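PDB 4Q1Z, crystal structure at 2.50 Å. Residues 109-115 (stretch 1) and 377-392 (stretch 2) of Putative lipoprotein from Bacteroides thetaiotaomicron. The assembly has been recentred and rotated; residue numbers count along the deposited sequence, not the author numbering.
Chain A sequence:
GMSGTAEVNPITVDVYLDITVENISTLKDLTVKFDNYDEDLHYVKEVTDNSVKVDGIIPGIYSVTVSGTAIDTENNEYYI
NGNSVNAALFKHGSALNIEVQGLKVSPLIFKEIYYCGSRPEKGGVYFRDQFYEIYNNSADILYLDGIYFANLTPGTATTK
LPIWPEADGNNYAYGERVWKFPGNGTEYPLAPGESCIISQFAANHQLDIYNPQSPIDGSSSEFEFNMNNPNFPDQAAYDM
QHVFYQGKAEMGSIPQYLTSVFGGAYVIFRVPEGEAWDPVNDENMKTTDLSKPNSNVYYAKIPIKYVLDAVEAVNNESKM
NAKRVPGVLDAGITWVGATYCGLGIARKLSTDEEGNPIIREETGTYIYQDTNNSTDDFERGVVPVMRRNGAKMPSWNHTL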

ATOM      1  N   ILE A 109      -1.423   0.613  -0.501  1.00 45.99           N
ATOM      2  CA  ILE A 109       0.011   0.326  -0.668  1.00 44.98           C
ATOM      3  C   ILE A 109       0.765   0.107   0.648  1.00 49.67           C
ATOM      4  O   ILE A 109       0.278   0.465   1.728  1.00 49.76           O
ATOM      5  CB  ILE A 109       0.704   1.452  -1.526  1.00 46.87           C
ATOM      6  CG1 ILE A 109       0.380   2.906  -1.077  1.00 47.41           C
ATOM      7  CG2 ILE A 109       0.383   1.283  -3.002  1.00 44.37           C
ATOM      8  CD1 ILE A 109       1.237   3.534   0.087  1.00 50.20           C
ATOM      9  N   PHE A 110       1.974  -0.486   0.522  1.00 45.34           N
ATOM     10  CA  PHE A 110       2.973  -0.691   1.584  1.00 44.03           C
ATOM     11  C   PHE A 110       3.631   0.655   1.815  1.00 49.00           C
ATOM     12  O   PHE A 110       4.336   1.144   0.929  1.00 49.50           O
ATOM     13  CB  PHE A 110       4.017  -1.749   1.153  1.00 44.50           C
ATOM     14  CG  PHE A 110       3.618  -3.199   1.351  1.00 45.36           C
ATOM     15  CD1 PHE A 110       3.560  -3.757   2.630  1.00 48.71           C
ATOM     16  CD2 PHE A 110       3.376  -4.026   0.258  1.00 44.55           C
ATOM     17  CE1 PHE A 110       3.206  -5.101   2.809  1.00 49.03           C
ATOM     18  CE2 PHE A 110       3.019  -5.364   0.438  1.00 46.47           C
ATOM     19  CZ  PHE A 110       2.931  -5.894   1.710  1.00 45.66           C
ATOM     20  N   LYS A 111       3.349   1.297   2.941  1.00 45.27           N
ATOM     21  CA  LYS A 111       3.880   2.641   3.237  1.00 45.70           C
ATOM     22  C   LYS A 111       5.324   2.595   3.844  1.00 50.51           C
ATOM     23  O   LYS A 111       6.194   3.403   3.497  1.00 48.07           O
ATOM     24  CB  LYS A 111       2.905   3.358   4.195  1.00 46.45           C
ATOM     25  CG  LYS A 111       3.207   4.816   4.448  1.00 49.76           C
ATOM     26  CD  LYS A 111       2.153   5.418   5.363  1.00 52.23           C
ATOM     27  CE  LYS A 111       2.684   6.553   6.190  1.00 60.93           C
ATOM     28  NZ  LYS A 111       3.772   6.117   7.090  1.00 73.99           N
ATOM     29  N   GLU A 112       5.525   1.693   4.809  1.00 48.41           N
ATOM     30  CA  GLU A 112       6.768   1.525   5.540  1.00 47.71           C
ATOM     31  C   GLU A 112       6.904   0.069   5.883  1.00 50.30           C
ATOM     32  O   GLU A 112       5.900  -0.548   6.257  1.00 48.84           O
ATOM     33  CB  GLU A 112       6.759   2.407   6.811  1.00 49.79           C
ATOM     34  CG  GLU A 112       8.031   2.326   7.656  1.00 55.02           C
ATOM     35  CD  GLU A 112       8.657   3.652   8.053  1.00 66.42           C
ATOM     36  OE1 GLU A 112       8.028   4.711   7.827  1.00 57.26           O
ATOM     37  OE2 GLU A 112       9.797   3.628   8.571  1.00 58.14           O
ATOM     38  N   ILE A 113       8.140  -0.484   5.743  1.00 46.58           N
ATOM     39  CA  ILE A 113       8.482  -1.879   6.049  1.00 45.88           C
ATOM     40  C   ILE A 113       9.827  -1.944   6.811  1.00 49.48           C
ATOM     41  O   ILE A 113      10.818  -1.336   6.386  1.00 48.06           O
ATOM     42  CB  ILE A 113       8.515  -2.781   4.751  1.00 48.06           C
ATOM     43  CG1 ILE A 113       7.188  -2.696   3.936  1.00 47.24           C
ATOM     44  CG2 ILE A 113       8.870  -4.240   5.102  1.00 46.99           C
ATOM     45  CD1 ILE A 113       7.206  -3.332   2.510  1.00 52.10           C
ATOM     46  N   TYR A 114       9.856  -2.700   7.932  1.00 46.26           N
ATOM     47  CA  TYR A 114      11.071  -2.915   8.717  1.00 45.20           C
ATOM     48  C   TYR A 114      11.234  -4.416   8.902  1.00 49.13           C
ATOM     49  O   TYR A 114      10.339  -5.055   9.437  1.00 48.43           O
ATOM     50  CB  TYR A 114      11.017  -2.133  10.025  1.00 46.66           C
ATOM     51  CG  TYR A 114      12.112  -2.463  11.016  1.00 48.51           C
ATOM     52  CD1 TYR A 114      13.459  -2.451  10.637  1.00 49.86           C
ATOM     53  CD2 TYR A 114      11.814  -2.705  12.352  1.00 48.86           C
ATOM     54  CE1 TYR A 114      14.470  -2.709  11.561  1.00 48.08           C
ATOM     55  CE2 TYR A 114      12.815  -2.980  13.273  1.00 49.75           C
ATOM     56  CZ  TYR A 114      14.138  -2.995  12.871  1.00 54.04           C
ATOM     57  OH  TYR A 114      15.112  -3.270  13.796  1.00 58.88           O
ATOM     58  N   TYR A 115      12.347  -4.991   8.393  1.00 46.66           N
ATOM     59  CA  TYR A 115      12.563  -6.452   8.344  1.00 44.81           C
ATOM     60  C   TYR A 115      13.935  -6.998   8.793  1.00 46.02           C
ATOM     61  O   TYR A 115      14.050  -8.217   8.971  1.00 44.86           O
ATOM     62  CB  TYR A 115      12.376  -6.928   6.876  1.00 44.42           C
ATOM     63  CG  TYR A 115      13.306  -6.274   5.860  1.00 44.84           C
ATOM     64  CD1 TYR A 115      14.618  -6.721   5.696  1.00 45.90           C
ATOM     65  CD2 TYR A 115      12.857  -5.250   5.025  1.00 45.00           C
ATOM     66  CE1 TYR A 115      15.487  -6.101   4.803  1.00 44.23           C
ATOM     67  CE2 TYR A 115      13.709  -4.645   4.101  1.00 45.98           C
ATOM     68  CZ  TYR A 115      15.024  -5.084   3.984  1.00 51.30           C
ATOM     69  OH  TYR A 115      15.890  -4.517   3.076  1.00 45.25           O
TER
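Stretch 2, residues 377-392: DFERGVVPVMRRNGAK

Stretch 2 follows a bent, largely loop-like path over the strand of stretch 1, held by a polar cluster around the buried Glu 112 and by packing of Phe 378 and Pro 384, with no backbone-to-backbone hydrogen bond between the two. Residues 109-114 form the end of a strand that begins earlier in the chain, and Lys 111 departs from its extended course with phi/psi of -84/-45°. At least 267 positions separate any two touching residues, and the contact buries 455 Å² summed over both sides.

Stretch 2 leaves a helix at Phe 378, runs extended through Arg 380, and turns a corner at Gly 381, where phi is positive (63/38°). Beyond the corner, Val 382 to Met 386 are again extended; Arg 387 then adopts positive phi (63/47°), as do Asn 389 and Gly 390, and the chain bends repeatedly before Ala 391. Because of these turns the path has no single direction relative to the strand. Phe 378 lies by Phe 110 and Lys 111, Pro 384 reaches Tyr 114, and the chain then comes back past Glu 112 to Lys 111. The backbones stay well apart: the nearest CA atoms are those of Tyr 114 and Pro 384, at 6.4 Å.

At the first of these sites the CA-to-CB bond of Phe 378 points toward the strand and its ring meets the strand's backbone, with CZ 3.7 Å from Phe 110 O and CE2 4.3 Å from Lys 111 O, both at an oblique angle to the ring. At the far end Pro 384 lies over one face of the Tyr 114 ring. Its CG is 3.6 Å from the centroid of the Tyr 114 ring and 22° off the ring normal, a CH-pi arrangement, and the same CG is 3.4 Å from Tyr 114 CD1.

Between them, the carboxylate of Glu 112 faces the guanidinium of Arg 388 edge-on, close to the guanidinium plane. Arg 388 NE donates to Glu 112 OE1 at 3.0 Å and Arg 388 NH2 to Glu 112 OE2 at 2.8 Å, so the salt bridge is bidentate. Glu 112 OE2 also accepts from the backbone Val 385 N at 3.1 Å, which ties the acid to the main chain of stretch 2 as well as to a side chain. Arg 388 is itself steadied within its own stretch, where NH2 donates to Val 383 O at 2.9 Å.

The CA-to-CB bond of Lys 111 points away from stretch 2, yet its long side chain returns to it: NZ donates to Arg 388 O at 3.1 Å, and CE packs 3.8 Å from Ala 391 CB. A water extends this polar network, donating to Glu 112 OE1 at 2.9 Å and accepting from Arg 388 N at 3.0 Å. Arg 388 thus engages the strand through both its side chain and its backbone.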

ATOM      1  N   ASP A 377      10.632   4.014  -5.627  1.00 50.30           N
ATOM      2  CA  ASP A 377       9.542   4.407  -4.727  1.00 49.49           C
ATOM      3  C   ASP A 377       9.901   4.437  -3.235  1.00 51.62           C
ATOM      4  O   ASP A 377       9.155   5.039  -2.456  1.00 51.09           O
ATOM      5  CB  ASP A 377       8.330   3.470  -4.928  1.00 50.61           C
ATOM      6  CG  ASP A 377       7.780   3.401  -6.344  1.00 57.07           C
ATOM      7  OD1 ASP A 377       8.123   4.286  -7.165  1.00 57.55           O
ATOM      8  OD2 ASP A 377       7.044   2.444  -6.643  1.00 62.41           O
ATOM      9  N   PHE A 378      11.016   3.813  -2.832  1.00 47.36           N
ATOM     10  CA  PHE A 378      11.362   3.753  -1.423  1.00 46.74           C
ATOM     11  C   PHE A 378      12.652   4.447  -1.037  1.00 53.43           C
ATOM     12  O   PHE A 378      13.683   4.268  -1.687  1.00 54.33           O
ATOM     13  CB  PHE A 378      11.464   2.288  -0.966  1.00 46.90           C
ATOM     14  CG  PHE A 378      10.120   1.620  -0.824  1.00 47.23           C
ATOM     15  CD1 PHE A 378       9.488   1.051  -1.924  1.00 48.09           C
ATOM     16  CD2 PHE A 378       9.476   1.576   0.405  1.00 49.51           C
ATOM     17  CE1 PHE A 378       8.222   0.487  -1.803  1.00 49.00           C
ATOM     18  CE2 PHE A 378       8.222   0.976   0.534  1.00 51.77           C
ATOM     19  CZ  PHE A 378       7.602   0.438  -0.570  1.00 49.05           C
ATOM     20  N   GLU A 379      12.600   5.167   0.093  1.00 49.88           N
ATOM     21  CA  GLU A 379      13.763   5.707   0.761  1.00 51.97           C
ATOM     22  C   GLU A 379      14.369   4.523   1.503  1.00 57.02           C
ATOM     23  O   GLU A 379      13.635   3.802   2.192  1.00 56.14           O
ATOM     24  CB  GLU A 379      13.400   6.866   1.721  1.00 54.77           C
ATOM     25  CG  GLU A 379      13.146   8.205   1.049  1.00 70.23           C
ATOM     26  CD  GLU A 379      14.341   8.850   0.366  1.00 94.30           C
ATOM     27  OE1 GLU A 379      15.497   8.507   0.714  1.00 80.36           O
ATOM     28  OE2 GLU A 379      14.115   9.726  -0.502  1.00 88.17           O
ATOM     29  N   ARG A 380      15.684   4.299   1.335  1.00 53.62           N
ATOM     30  CA  ARG A 380      16.407   3.176   1.913  1.00 52.44           C
ATOM     31  C   ARG A 380      17.228   3.549   3.137  1.00 58.17           C
ATOM     32  O   ARG A 380      17.811   4.636   3.183  1.00 59.11           O
ATOM     33  CB  ARG A 380      17.343   2.590   0.866  1.00 50.97           C
ATOM     34  CG  ARG A 380      16.633   1.954  -0.304  1.00 55.34           C
ATOM     35  CD  ARG A 380      17.626   1.353  -1.247  1.00 57.16           C
ATOM     36  NE  ARG A 380      18.473   2.368  -1.869  1.00 58.21           N
ATOM     37  CZ  ARG A 380      18.184   2.994  -3.005  1.00 66.28           C
ATOM     38  NH1 ARG A 380      17.051   2.728  -3.652  1.00 49.65           N
ATOM     39  NH2 ARG A 380      19.027   3.885  -3.507  1.00 45.28           N
ATOM     40  N   GLY A 381      17.300   2.615   4.086  1.00 54.31           N
ATOM     41  CA  GLY A 381      18.066   2.744   5.319  1.00 54.70           C
ATOM     42  C   GLY A 381      17.623   3.845   6.259  1.00 57.59           C
ATOM     43  O   GLY A 381      18.467   4.492   6.877  1.00 59.19           O
ATOM     44  N   VAL A 382      16.301   4.064   6.369  1.00 52.53           N
ATOM     45  CA  VAL A 382      15.698   5.055   7.273  1.00 52.24           C
ATOM     46  C   VAL A 382      15.595   4.458   8.683  1.00 57.79           C
ATOM     47  O   VAL A 382      15.579   3.236   8.831  1.00 56.99           O
ATOM     48  CB  VAL A 382      14.300   5.550   6.790  1.00 53.62           C
ATOM     49  CG1 VAL A 382      14.381   6.256   5.453  1.00 52.56           C
ATOM     50  CG2 VAL A 382      13.272   4.421   6.742  1.00 52.11           C
ATOM     51  N   VAL A 383      15.496   5.301   9.711  1.00 56.19           N
ATOM     52  CA  VAL A 383      15.245   4.784  11.050  1.00 56.27           C
ATOM     53  C   VAL A 383      13.751   4.450  11.066  1.00 59.09           C
ATOM     54  O   VAL A 383      12.959   5.359  10.780  1.00 58.58           O
ATOM     55  CB  VAL A 383      15.664   5.743  12.193  1.00 61.25           C
ATOM     56  CG1 VAL A 383      15.183   5.218  13.543  1.00 60.86           C
ATOM     57  CG2 VAL A 383      17.177   5.949  12.205  1.00 61.81           C
ATOM     58  N   PRO A 384      13.342   3.169  11.344  1.00 53.33           N
ATOM     59  CA  PRO A 384      11.905   2.825  11.303  1.00 51.55           C
ATOM     60  C   PRO A 384      11.058   3.691  12.210  1.00 54.29           C
ATOM     61  O   PRO A 384      11.474   4.024  13.322  1.00 54.63           O
ATOM     62  CB  PRO A 384      11.886   1.362  11.741  1.00 52.29           C
ATOM     63  CG  PRO A 384      13.215   0.869  11.329  1.00 55.83           C
ATOM     64  CD  PRO A 384      14.143   1.974  11.667  1.00 52.74           C
ATOM     65  N   VAL A 385       9.911   4.136  11.670  1.00 49.45           N
ATOM     66  CA  VAL A 385       8.914   4.952  12.372  1.00 49.41           C
ATOM     67  C   VAL A 385       7.546   4.361  12.083  1.00 53.94           C
ATOM     68  O   VAL A 385       7.276   3.997  10.941  1.00 51.78           O
ATOM     69  CB  VAL A 385       8.987   6.471  12.008  1.00 52.72           C
ATOM     70  CG1 VAL A 385       7.799   7.245  12.580  1.00 52.60           C
ATOM     71  CG2 VAL A 385      10.299   7.101  12.489  1.00 53.07           C
HETATM   72  N   MSE A 386       6.689   4.253  13.117  1.00 52.93           N
HETATM   73  CA  MSE A 386       5.306   3.789  12.963  1.00 51.05           C
HETATM   74  C   MSE A 386       4.371   4.996  12.824  1.00 59.53           C
HETATM   75  O   MSE A 386       4.418   5.907  13.666  1.00 61.91           O
HETATM   76  CB  MSE A 386       4.887   2.912  14.134  1.00 51.75           C
HETATM   77  CG  MSE A 386       5.212   1.450  13.918  1.00 55.06           C
HETATM   78 SE   MSE A 386       5.148   0.530  15.604  0.75 61.35          SE
HETATM   79  CE  MSE A 386       3.255   0.375  15.932  1.00 58.29           C
ATOM     80  N   ARG A 387       3.533   5.004  11.752  1.00 55.16           N
ATOM     81  CA  ARG A 387       2.578   6.066  11.428  1.00 55.30           C
ATOM     82  C   ARG A 387       3.346   7.390  11.137  1.00 60.06           C
ATOM     83  O   ARG A 387       2.993   8.467  11.625  1.00 61.38           O
ATOM     84  CB  ARG A 387       1.502   6.225  12.534  1.00 56.84           C
ATOM     85  CG  ARG A 387       0.575   5.013  12.655  1.00 64.01           C
ATOM     86  CD  ARG A 387      -0.368   5.110  13.835  1.00 64.48           C
ATOM     87  NE  ARG A 387      -0.926   3.798  14.160  1.00 67.38           N
ATOM     88  CZ  ARG A 387      -0.549   3.044  15.186  1.00 67.51           C
ATOM     89  NH1 ARG A 387       0.352   3.491  16.049  1.00 48.39           N
ATOM     90  NH2 ARG A 387      -1.098   1.851  15.379  1.00 48.47           N
ATOM     91  N   ARG A 388       4.403   7.287  10.315  1.00 55.63           N
ATOM     92  CA  ARG A 388       5.220   8.425   9.892  1.00 56.05           C
ATOM     93  C   ARG A 388       4.355   9.380   9.055  1.00 60.49           C
ATOM     94  O   ARG A 388       3.404   8.925   8.412  1.00 60.03           O
ATOM     95  CB  ARG A 388       6.448   7.936   9.087  1.00 54.49           C
ATOM     96  CG  ARG A 388       7.526   9.000   8.862  1.00 55.82           C
ATOM     97  CD  ARG A 388       8.498   8.641   7.760  1.00 47.74           C
ATOM     98  NE  ARG A 388       9.222   7.404   8.049  1.00 55.80           N
ATOM     99  CZ  ARG A 388      10.386   7.335   8.686  1.00 68.68           C
ATOM    100  NH1 ARG A 388      10.984   8.442   9.117  1.00 62.61           N
ATOM    101  NH2 ARG A 388      10.966   6.163   8.893  1.00 46.03           N
ATOM    102  N   ASN A 389       4.682  10.697   9.083  1.00 57.83           N
ATOM    103  CA  ASN A 389       3.989  11.789   8.375  1.00 57.64           C
ATOM    104  C   ASN A 389       2.497  11.816   8.707  1.00 62.59           C
ATOM    105  O   ASN A 389       1.669  11.952   7.800  1.00 63.53           O
ATOM    106  CB  ASN A 389       4.173  11.728   6.838  1.00 51.93           C
ATOM    107  CG  ASN A 389       5.541  11.380   6.345  1.00 66.49           C
ATOM    108  OD1 ASN A 389       6.558  11.884   6.828  1.00 56.07           O
ATOM    109  ND2 ASN A 389       5.586  10.543   5.321  1.00 63.86           N
ATOM    110  N   GLY A 390       2.179  11.661   9.990  1.00 57.87           N
ATOM    111  CA  GLY A 390       0.823  11.712  10.512  1.00 57.14           C
ATOM    112  C   GLY A 390      -0.188  10.740   9.945  1.00 60.21           C
ATOM    113  O   GLY A 390      -1.343  11.114   9.754  1.00 61.24           O
ATOM    114  N   ALA A 391       0.207   9.494   9.683  1.00 55.22           N
ATOM    115  CA  ALA A 391      -0.762   8.480   9.265  1.00 53.88           C
ATOM    116  C   ALA A 391      -1.687   8.203  10.474  1.00 61.42           C
ATOM    117  O   ALA A 391      -1.214   8.181  11.618  1.00 63.16           O
ATOM    118  CB  ALA A 391      -0.042   7.229   8.808  1.00 53.01           C
ATOM    119  N   LYS A 392      -3.004   8.126  10.254  1.00 58.02           N
ATOM    120  CA  LYS A 392      -3.948   7.985  11.363  1.00 57.48           C
ATOM    121  C   LYS A 392      -4.263   6.524  11.717  1.00 57.39           C
ATOM    122  O   LYS A 392      -4.364   5.652  10.855  1.00 54.44           O
ATOM    123  CB  LYS A 392      -5.251   8.761  11.069  1.00 60.21           C
TER
HETATM  124  O   HOH W   1       5.327   4.850   8.810  1.00 49.94           O